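Condensin complex subunit 3 (Schizosaccharomyces pombe, PDB 5OQR) serves as a regulatory subunit of condensin, the complex required to convert interphase chromatin into mitotic-like condensed chromosomes. Local coordinates at residues E459-F470 and I502-V513; L608-N616 and L654-D662. All coordinates share one frame; numbering follows the deposited sequence.

How the contacts relate
Contact 1 and contact 2 share no helix. They follow one another along the chain, with centres about 40 Å apart and nearest atoms about 22 Å apart. Each brings together two helices that run nearly the same way, with an intervening helix in sequence between them. Contact 1 is mostly buried, with 718 Å² covered in all. It mixes apolar packing with a lysine that threads across to a serine. Contact 2 is smaller, at 378 Å², and partly open to solvent. It joins the C-terminal ends of two helices, with aliphatic packing and a weak tyrosine bond. Another protein chain packs near contact 1, and none touches contact 2.

Contact 1 of 2, residues E459-F470 and I502-V513; sequences ELRCLSYVQCLF and IREKGLECLSLV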
# COMPACT_ATOMS: atom_id res chain seq x y z
N GLU A 459 1.07 10.42 -40.88
CA GLU A 459 2.45 10.38 -40.42
C GLU A 459 2.53 9.92 -38.97
O GLU A 459 3.43 9.16 -38.61
CB GLU A 459 3.10 11.75 -40.59
CG GLU A 459 4.62 11.71 -40.58
CD GLU A 459 5.24 13.04 -40.95
OE1 GLU A 459 4.48 14.02 -41.14
OE2 GLU A 459 6.48 13.12 -41.04
N LEU A 460 1.61 10.38 -38.12
CA LEU A 460 1.62 9.95 -36.73
C LEU A 460 1.36 8.46 -36.60
O LEU A 460 1.91 7.81 -35.70
CB LEU A 460 0.58 10.73 -35.93
CG LEU A 460 0.95 12.17 -35.56
CD1 LEU A 460 -0.24 12.89 -34.96
CD2 LEU A 460 2.13 12.19 -34.59
N ARG A 461 0.53 7.89 -37.48
CA ARG A 461 0.34 6.44 -37.45
C ARG A 461 1.60 5.72 -37.89
O ARG A 461 1.95 4.67 -37.34
CB ARG A 461 -0.84 6.05 -38.35
CG ARG A 461 -1.27 4.60 -38.17
CD ARG A 461 -2.19 4.15 -39.29
NE ARG A 461 -3.13 5.19 -39.68
CZ ARG A 461 -4.17 5.57 -38.95
NH1 ARG A 461 -4.97 6.54 -39.38
NH2 ARG A 461 -4.41 5.00 -37.77
N CYS A 462 2.30 6.26 -38.90
CA CYS A 462 3.55 5.65 -39.34
C CYS A 462 4.57 5.65 -38.21
O CYS A 462 5.14 4.60 -37.88
CB CYS A 462 4.09 6.40 -40.56
SG CYS A 462 3.15 6.13 -42.07
N LEU A 463 4.80 6.81 -37.60
CA LEU A 463 5.75 6.89 -36.49
C LEU A 463 5.35 5.97 -35.35
O LEU A 463 6.22 5.41 -34.67
CB LEU A 463 5.85 8.33 -36.00
CG LEU A 463 6.47 9.33 -36.98
CD1 LEU A 463 6.32 10.74 -36.45
CD2 LEU A 463 7.94 9.01 -37.22
N SER A 464 4.05 5.79 -35.11
CA SER A 464 3.61 4.82 -34.11
C SER A 464 4.01 3.41 -34.50
O SER A 464 4.30 2.59 -33.63
CB SER A 464 2.10 4.92 -33.93
OG SER A 464 1.73 6.20 -33.45
N TYR A 465 4.03 3.10 -35.80
CA TYR A 465 4.52 1.80 -36.24
C TYR A 465 6.03 1.71 -36.10
O TYR A 465 6.56 0.65 -35.75
CB TYR A 465 4.12 1.54 -37.70
CG TYR A 465 2.66 1.22 -37.93
CD1 TYR A 465 1.68 1.59 -37.02
CD2 TYR A 465 2.26 0.54 -39.07
CE1 TYR A 465 0.35 1.29 -37.24
CE2 TYR A 465 0.94 0.24 -39.30
CZ TYR A 465 -0.02 0.62 -38.39
OH TYR A 465 -1.33 0.32 -38.62
N VAL A 466 6.73 2.81 -36.38
CA VAL A 466 8.17 2.85 -36.18
C VAL A 466 8.50 2.67 -34.71
O VAL A 466 9.42 1.93 -34.34
CB VAL A 466 8.75 4.17 -36.72
CG1 VAL A 466 10.27 4.16 -36.61
CG2 VAL A 466 8.33 4.39 -38.16
N GLN A 467 7.75 3.35 -33.84
CA GLN A 467 7.98 3.25 -32.41
C GLN A 467 7.85 1.81 -31.93
O GLN A 467 8.71 1.31 -31.19
CB GLN A 467 7.00 4.16 -31.67
CG GLN A 467 7.29 4.34 -30.20
CD GLN A 467 6.30 5.26 -29.53
OE1 GLN A 467 5.47 5.89 -30.20
NE2 GLN A 467 6.36 5.35 -28.21
N CYS A 468 6.79 1.13 -32.34
CA CYS A 468 6.59 -0.25 -31.91
C CYS A 468 7.62 -1.19 -32.53
O CYS A 468 7.91 -2.25 -31.96
CB CYS A 468 5.18 -0.72 -32.27
SG CYS A 468 3.87 0.06 -31.32
N LEU A 469 8.17 -0.83 -33.69
CA LEU A 469 9.18 -1.67 -34.33
C LEU A 469 10.41 -1.78 -33.44
O LEU A 469 10.85 -2.88 -33.09
CB LEU A 469 9.54 -1.10 -35.70
CG LEU A 469 10.81 -1.64 -36.37
CD1 LEU A 469 10.76 -3.14 -36.52
CD2 LEU A 469 11.02 -0.98 -37.72
N PHE A 470 10.99 -0.64 -33.07
CA PHE A 470 12.20 -0.62 -32.26
C PHE A 470 11.93 -0.96 -30.80
O PHE A 470 12.89 -1.15 -30.04
CB PHE A 470 12.88 0.74 -32.37
CG PHE A 470 13.38 1.03 -33.76
CD1 PHE A 470 14.46 0.33 -34.27
CD2 PHE A 470 12.78 1.99 -34.55
CE1 PHE A 470 14.93 0.59 -35.54
CE2 PHE A 470 13.24 2.25 -35.82
CZ PHE A 470 14.32 1.55 -36.31
N ILE A 502 4.35 15.80 -34.12
CA ILE A 502 5.24 14.96 -34.91
C ILE A 502 6.65 15.01 -34.35
O ILE A 502 7.33 13.98 -34.26
CB ILE A 502 5.19 15.38 -36.39
CG1 ILE A 502 3.81 15.09 -36.98
CG2 ILE A 502 6.27 14.67 -37.20
CD1 ILE A 502 3.57 15.70 -38.34
N ARG A 503 7.12 16.20 -33.98
CA ARG A 503 8.46 16.33 -33.42
C ARG A 503 8.60 15.51 -32.14
O ARG A 503 9.61 14.82 -31.95
CB ARG A 503 8.76 17.80 -33.14
CG ARG A 503 10.21 18.09 -32.84
CD ARG A 503 10.33 19.39 -32.07
NE ARG A 503 9.44 20.41 -32.60
CZ ARG A 503 9.06 21.50 -31.94
NH1 ARG A 503 9.50 21.72 -30.71
NH2 ARG A 503 8.24 22.37 -32.51
N GLU A 504 7.61 15.57 -31.26
CA GLU A 504 7.67 14.79 -30.03
C GLU A 504 7.68 13.30 -30.33
O GLU A 504 8.44 12.54 -29.72
CB GLU A 504 6.49 15.15 -29.12
CG GLU A 504 6.55 16.56 -28.57
CD GLU A 504 5.37 16.90 -27.68
OE1 GLU A 504 4.44 16.07 -27.58
OE2 GLU A 504 5.38 17.99 -27.08
N LYS A 505 6.85 12.86 -31.28
CA LYS A 505 6.82 11.45 -31.64
C LYS A 505 8.12 11.03 -32.31
O LYS A 505 8.60 9.91 -32.11
CB LYS A 505 5.62 11.17 -32.54
CG LYS A 505 5.50 9.72 -32.99
CD LYS A 505 5.13 8.78 -31.86
CE LYS A 505 3.71 9.01 -31.36
NZ LYS A 505 2.70 8.89 -32.45
N GLY A 506 8.71 11.92 -33.12
CA GLY A 506 9.96 11.59 -33.77
C GLY A 506 11.10 11.40 -32.78
O GLY A 506 11.97 10.55 -32.97
N LEU A 507 11.10 12.19 -31.70
CA LEU A 507 12.15 12.06 -30.70
C LEU A 507 12.04 10.75 -29.94
O LEU A 507 13.05 10.10 -29.66
CB LEU A 507 12.12 13.25 -29.74
CG LEU A 507 12.81 14.52 -30.25
CD1 LEU A 507 12.43 15.70 -29.39
CD2 LEU A 507 14.31 14.34 -30.27
N GLU A 508 10.81 10.35 -29.58
CA GLU A 508 10.62 9.06 -28.94
C GLU A 508 11.12 7.93 -29.84
O GLU A 508 11.69 6.95 -29.36
CB GLU A 508 9.15 8.85 -28.59
CG GLU A 508 8.57 9.93 -27.69
CD GLU A 508 7.09 9.74 -27.44
OE1 GLU A 508 6.73 8.85 -26.65
OE2 GLU A 508 6.28 10.48 -28.05
N CYS A 509 10.90 8.05 -31.15
CA CYS A 509 11.41 7.06 -32.09
C CYS A 509 12.93 7.09 -32.15
O CYS A 509 13.58 6.04 -32.17
CB CYS A 509 10.82 7.28 -33.48
SG CYS A 509 9.07 6.89 -33.64
N LEU A 510 13.51 8.29 -32.19
CA LEU A 510 14.96 8.41 -32.21
C LEU A 510 15.58 7.80 -30.96
O LEU A 510 16.63 7.15 -31.03
CB LEU A 510 15.35 9.88 -32.34
CG LEU A 510 16.84 10.21 -32.25
CD1 LEU A 510 17.66 9.36 -33.19
CD2 LEU A 510 17.06 11.68 -32.54
N SER A 511 14.93 7.98 -29.81
CA SER A 511 15.47 7.43 -28.56
C SER A 511 15.59 5.91 -28.65
O SER A 511 16.62 5.35 -28.26
CB SER A 511 14.57 7.83 -27.39
OG SER A 511 14.48 9.23 -27.27
N LEU A 512 14.55 5.24 -29.14
CA LEU A 512 14.56 3.78 -29.19
C LEU A 512 15.62 3.25 -30.14
O LEU A 512 16.10 2.13 -29.96
CB LEU A 512 13.18 3.26 -29.60
CG LEU A 512 12.07 3.46 -28.57
CD1 LEU A 512 10.72 3.20 -29.19
CD2 LEU A 512 12.29 2.56 -27.37
N VAL A 513 16.00 4.03 -31.15
CA VAL A 513 17.08 3.61 -32.04
C VAL A 513 18.42 3.78 -31.35
O VAL A 513 19.35 3.00 -31.57
CB VAL A 513 17.02 4.40 -33.36
CG1 VAL A 513 18.16 3.98 -34.28
CG2 VAL A 513 15.69 4.18 -34.05
O HOH W 1 15.31 -0.10 -29.46
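The ring of Phe-470 has a methyl of Val-513 over one face. Val-513 CG2 stands 3.6 Å from the centroid of the Phe-470 ring, 10° off its normal, a CH-pi contact. Beside it, Phe-470 CB meets Leu-512 CB at 3.8 Å. Further toward the N-terminal ends of both helices, Lys-505 carries the polar part of the contact. Its CG is anti to the backbone N (chi1 179°), and the chain then bends at each later torsion, curling over 459-470. On the way, Lys-505 CG lies 3.7 Å from Leu-463 CD1, the two side chains running in opposite directions. Gln-467 crosses the lysine at about a right angle, with OE1 3.4 Å from Lys-505 CD. At the tip, Lys-505 NZ donates to Ser-464 OG at 3.0 Å. Ser-464 OG in turn donates to Leu-460 O at 2.8 Å, while the Ser-464 backbone N reaches that oxygen from the opposite face of its plane. An alanine in place of Lys-505 is likely to leave Ser-464 OG without its donor and open a gap between Leu-463 and Gln-467. Leu-463 is a knob among Ile-502, Lys-505, Gly-506 and Cys-509. At the N-terminal end of the contact, Leu-460 CD2 lies 4.1 Å from Ile-502 CG1. Helix 480-495 covers Leu-463, Val-466, Phe-470 and Ile-502. The axes of segments 459-470 and 502-513 come within 9.0 Å and run 21° from parallel. Knobs fit into holes here, and the near-parallel course of the two helices, with 480-495 between them in sequence, is consistent with same-layer stacking in a HEAT-repeat alpha solenoid; 502-513 lies in HEAT 7.

Contact 2 of 2, residues L608-N616 and L654-D662; sequences LIIQYFEPN and LSLLEIYRD
Tyr-660 OH donates a weak hydrogen bond to Phe-613 O at 3.3 Å. The carbonyl oxygen lies at the edge of the tyrosine ring and in its plane. It belongs to the last residue of helix 601-613, and Glu-614 is the first to leave helical geometry. Pro-615 follows, and its ring packs on helix 639-661. Pro-615 CD meets Tyr-660 CE2 at 3.8 Å and also touches Ile-659 CG2 at 3.7 Å. The two branches of Ile-659 divide the work. CG2 is anti to the backbone N and takes the proline, while CD1, on the other branch, reaches Ile-610 CG2 at 3.9 Å. Leu-656 slides past Ile-610 in the opposite direction. Its CD1 packs on Phe-613 CB at 3.9 Å, and its CD2 lies 3.7 Å from Ile-610 O. One turn before Ile-659, Ser-655 CB receives Ile-610 CD1 at 3.6 Å. The Ser-655 hydroxyl is taken up by Asp-651 O of its own helix. Helix 669-682 covers Phe-613 and Tyr-660, and helix 621-635 packs on Ile-609 and Tyr-612. The axes of 608-613 and 654-661 come within 10.0 Å and run 29° from parallel. The near-parallel pair, with helix 621-635 between them in sequence, is consistent with same-layer stacking in an alpha solenoid of the HEAT type.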
# COMPACT_ATOMS: atom_id res chain seq x y z
N LEU A 608 18.86 12.90 -2.76
CA LEU A 608 17.67 12.05 -2.76
C LEU A 608 17.01 12.03 -1.40
O LEU A 608 15.79 12.23 -1.28
CB LEU A 608 18.04 10.62 -3.18
CG LEU A 608 17.75 10.14 -4.60
CD1 LEU A 608 18.00 8.65 -4.67
CD2 LEU A 608 16.34 10.46 -5.05
N ILE A 609 17.79 11.79 -0.34
CA ILE A 609 17.23 11.70 1.00
C ILE A 609 16.59 13.02 1.40
O ILE A 609 15.52 13.05 2.01
CB ILE A 609 18.32 11.26 2.00
CG1 ILE A 609 18.72 9.81 1.70
CG2 ILE A 609 17.83 11.40 3.44
CD1 ILE A 609 19.86 9.29 2.55
N ILE A 610 17.23 14.14 1.05
CA ILE A 610 16.69 15.45 1.41
C ILE A 610 15.34 15.65 0.75
O ILE A 610 14.34 15.94 1.42
CB ILE A 610 17.68 16.56 1.03
CG1 ILE A 610 18.93 16.47 1.90
CG2 ILE A 610 17.02 17.94 1.17
CD1 ILE A 610 19.99 17.50 1.60
N GLN A 611 15.28 15.51 -0.58
CA GLN A 611 14.03 15.70 -1.29
C GLN A 611 12.96 14.73 -0.79
O GLN A 611 11.80 15.12 -0.62
CB GLN A 611 14.25 15.50 -2.79
CG GLN A 611 13.24 16.21 -3.66
CD GLN A 611 13.51 17.70 -3.76
OE1 GLN A 611 14.63 18.12 -4.05
NE2 GLN A 611 12.49 18.50 -3.50
N TYR A 612 13.34 13.48 -0.54
CA TYR A 612 12.37 12.48 -0.09
C TYR A 612 11.69 12.92 1.21
O TYR A 612 10.50 12.66 1.40
CB TYR A 612 13.08 11.14 0.10
CG TYR A 612 12.22 10.06 0.72
CD1 TYR A 612 11.13 9.54 0.04
CD2 TYR A 612 12.52 9.56 1.98
CE1 TYR A 612 10.35 8.55 0.60
CE2 TYR A 612 11.74 8.57 2.55
CZ TYR A 612 10.66 8.07 1.85
OH TYR A 612 9.89 7.08 2.42
N PHE A 613 12.43 13.57 2.10
CA PHE A 613 11.88 14.02 3.37
C PHE A 613 11.53 15.50 3.37
O PHE A 613 11.04 16.01 4.39
CB PHE A 613 12.88 13.75 4.51
CG PHE A 613 13.01 12.29 4.87
CD1 PHE A 613 11.93 11.59 5.37
CD2 PHE A 613 14.22 11.64 4.71
CE1 PHE A 613 12.05 10.26 5.71
CE2 PHE A 613 14.35 10.31 5.05
CZ PHE A 613 13.26 9.61 5.55
N GLU A 614 11.75 16.21 2.27
CA GLU A 614 11.55 17.65 2.26
C GLU A 614 10.06 17.98 2.32
O GLU A 614 9.25 17.30 1.70
CB GLU A 614 12.18 18.27 1.01
CG GLU A 614 12.09 19.78 0.98
CD GLU A 614 13.05 20.40 -0.00
OE1 GLU A 614 13.34 21.61 0.14
OE2 GLU A 614 13.53 19.68 -0.91
N PRO A 615 9.67 19.02 3.07
CA PRO A 615 8.24 19.36 3.14
C PRO A 615 7.66 19.83 1.82
O PRO A 615 6.49 19.55 1.54
CB PRO A 615 8.20 20.47 4.20
CG PRO A 615 9.59 20.99 4.29
CD PRO A 615 10.46 19.81 4.04
N ASN A 616 8.42 20.55 0.99
CA ASN A 616 7.87 21.07 -0.25
C ASN A 616 7.46 19.95 -1.21
O ASN A 616 6.72 20.21 -2.16
CB ASN A 616 8.87 22.00 -0.94
CG ASN A 616 10.07 21.27 -1.50
OD1 ASN A 616 10.15 20.04 -1.47
ND2 ASN A 616 11.02 22.03 -2.04
N LEU A 654 21.47 17.28 8.78
CA LEU A 654 21.65 18.68 9.13
C LEU A 654 20.94 19.59 8.14
O LEU A 654 20.31 20.58 8.54
CB LEU A 654 23.14 19.02 9.18
CG LEU A 654 23.94 18.41 10.33
CD1 LEU A 654 25.41 18.79 10.21
CD2 LEU A 654 23.39 18.85 11.68
N SER A 655 21.02 19.28 6.85
CA SER A 655 20.32 20.08 5.85
C SER A 655 18.82 20.06 6.10
O SER A 655 18.14 21.08 5.91
CB SER A 655 20.64 19.56 4.45
OG SER A 655 21.97 19.86 4.08
N LEU A 656 18.28 18.92 6.52
CA LEU A 656 16.85 18.83 6.80
C LEU A 656 16.48 19.65 8.02
O LEU A 656 15.38 20.21 8.07
CB LEU A 656 16.44 17.37 6.98
CG LEU A 656 16.39 16.55 5.69
CD1 LEU A 656 16.25 15.07 6.00
CD2 LEU A 656 15.24 17.01 4.81
N LEU A 657 17.36 19.74 9.01
CA LEU A 657 17.07 20.55 10.19
C LEU A 657 16.89 22.02 9.81
O LEU A 657 15.94 22.67 10.25
CB LEU A 657 18.19 20.40 11.22
CG LEU A 657 18.10 19.19 12.15
CD1 LEU A 657 19.34 19.10 13.02
CD2 LEU A 657 16.86 19.25 13.03
N GLU A 658 17.79 22.55 8.99
CA GLU A 658 17.66 23.94 8.55
C GLU A 658 16.36 24.15 7.77
O GLU A 658 15.66 25.14 7.98
CB GLU A 658 18.86 24.34 7.71
CG GLU A 658 20.19 24.24 8.44
CD GLU A 658 21.29 25.04 7.77
OE1 GLU A 658 21.01 25.70 6.75
OE2 GLU A 658 22.43 25.01 8.27
N ILE A 659 16.04 23.22 6.87
CA ILE A 659 14.81 23.32 6.10
C ILE A 659 13.60 23.33 7.03
O ILE A 659 12.64 24.07 6.82
CB ILE A 659 14.72 22.17 5.08
CG1 ILE A 659 15.76 22.37 3.98
CG2 ILE A 659 13.32 22.08 4.47
CD1 ILE A 659 16.01 21.13 3.16
N TYR A 660 13.63 22.49 8.06
CA TYR A 660 12.44 22.25 8.87
C TYR A 660 12.13 23.41 9.81
O TYR A 660 10.95 23.68 10.06
CB TYR A 660 12.61 20.96 9.67
CG TYR A 660 11.87 19.79 9.08
CD1 TYR A 660 10.83 19.19 9.77
CD2 TYR A 660 12.20 19.29 7.83
CE1 TYR A 660 10.14 18.12 9.23
CE2 TYR A 660 11.52 18.22 7.29
CZ TYR A 660 10.49 17.64 7.99
OH TYR A 660 9.81 16.57 7.45
N ARG A 661 13.14 24.10 10.33
CA ARG A 661 12.88 25.25 11.19
C ARG A 661 12.00 26.28 10.50
O ARG A 661 11.23 26.98 11.16
CB ARG A 661 14.19 25.89 11.63
CG ARG A 661 15.10 24.98 12.44
CD ARG A 661 16.34 25.71 12.91
NE ARG A 661 17.00 26.43 11.83
CZ ARG A 661 18.08 27.20 11.98
NH1 ARG A 661 18.63 27.35 13.18
NH2 ARG A 661 18.61 27.82 10.93
N ASP A 662 12.10 26.38 9.18
CA ASP A 662 11.29 27.33 8.42
C ASP A 662 9.98 26.69 7.99
O ASP A 662 8.91 27.06 8.46
CB ASP A 662 12.06 27.84 7.20
CG ASP A 662 13.37 28.50 7.58
OD1 ASP A 662 13.50 28.94 8.73
OD2 ASP A 662 14.27 28.57 6.71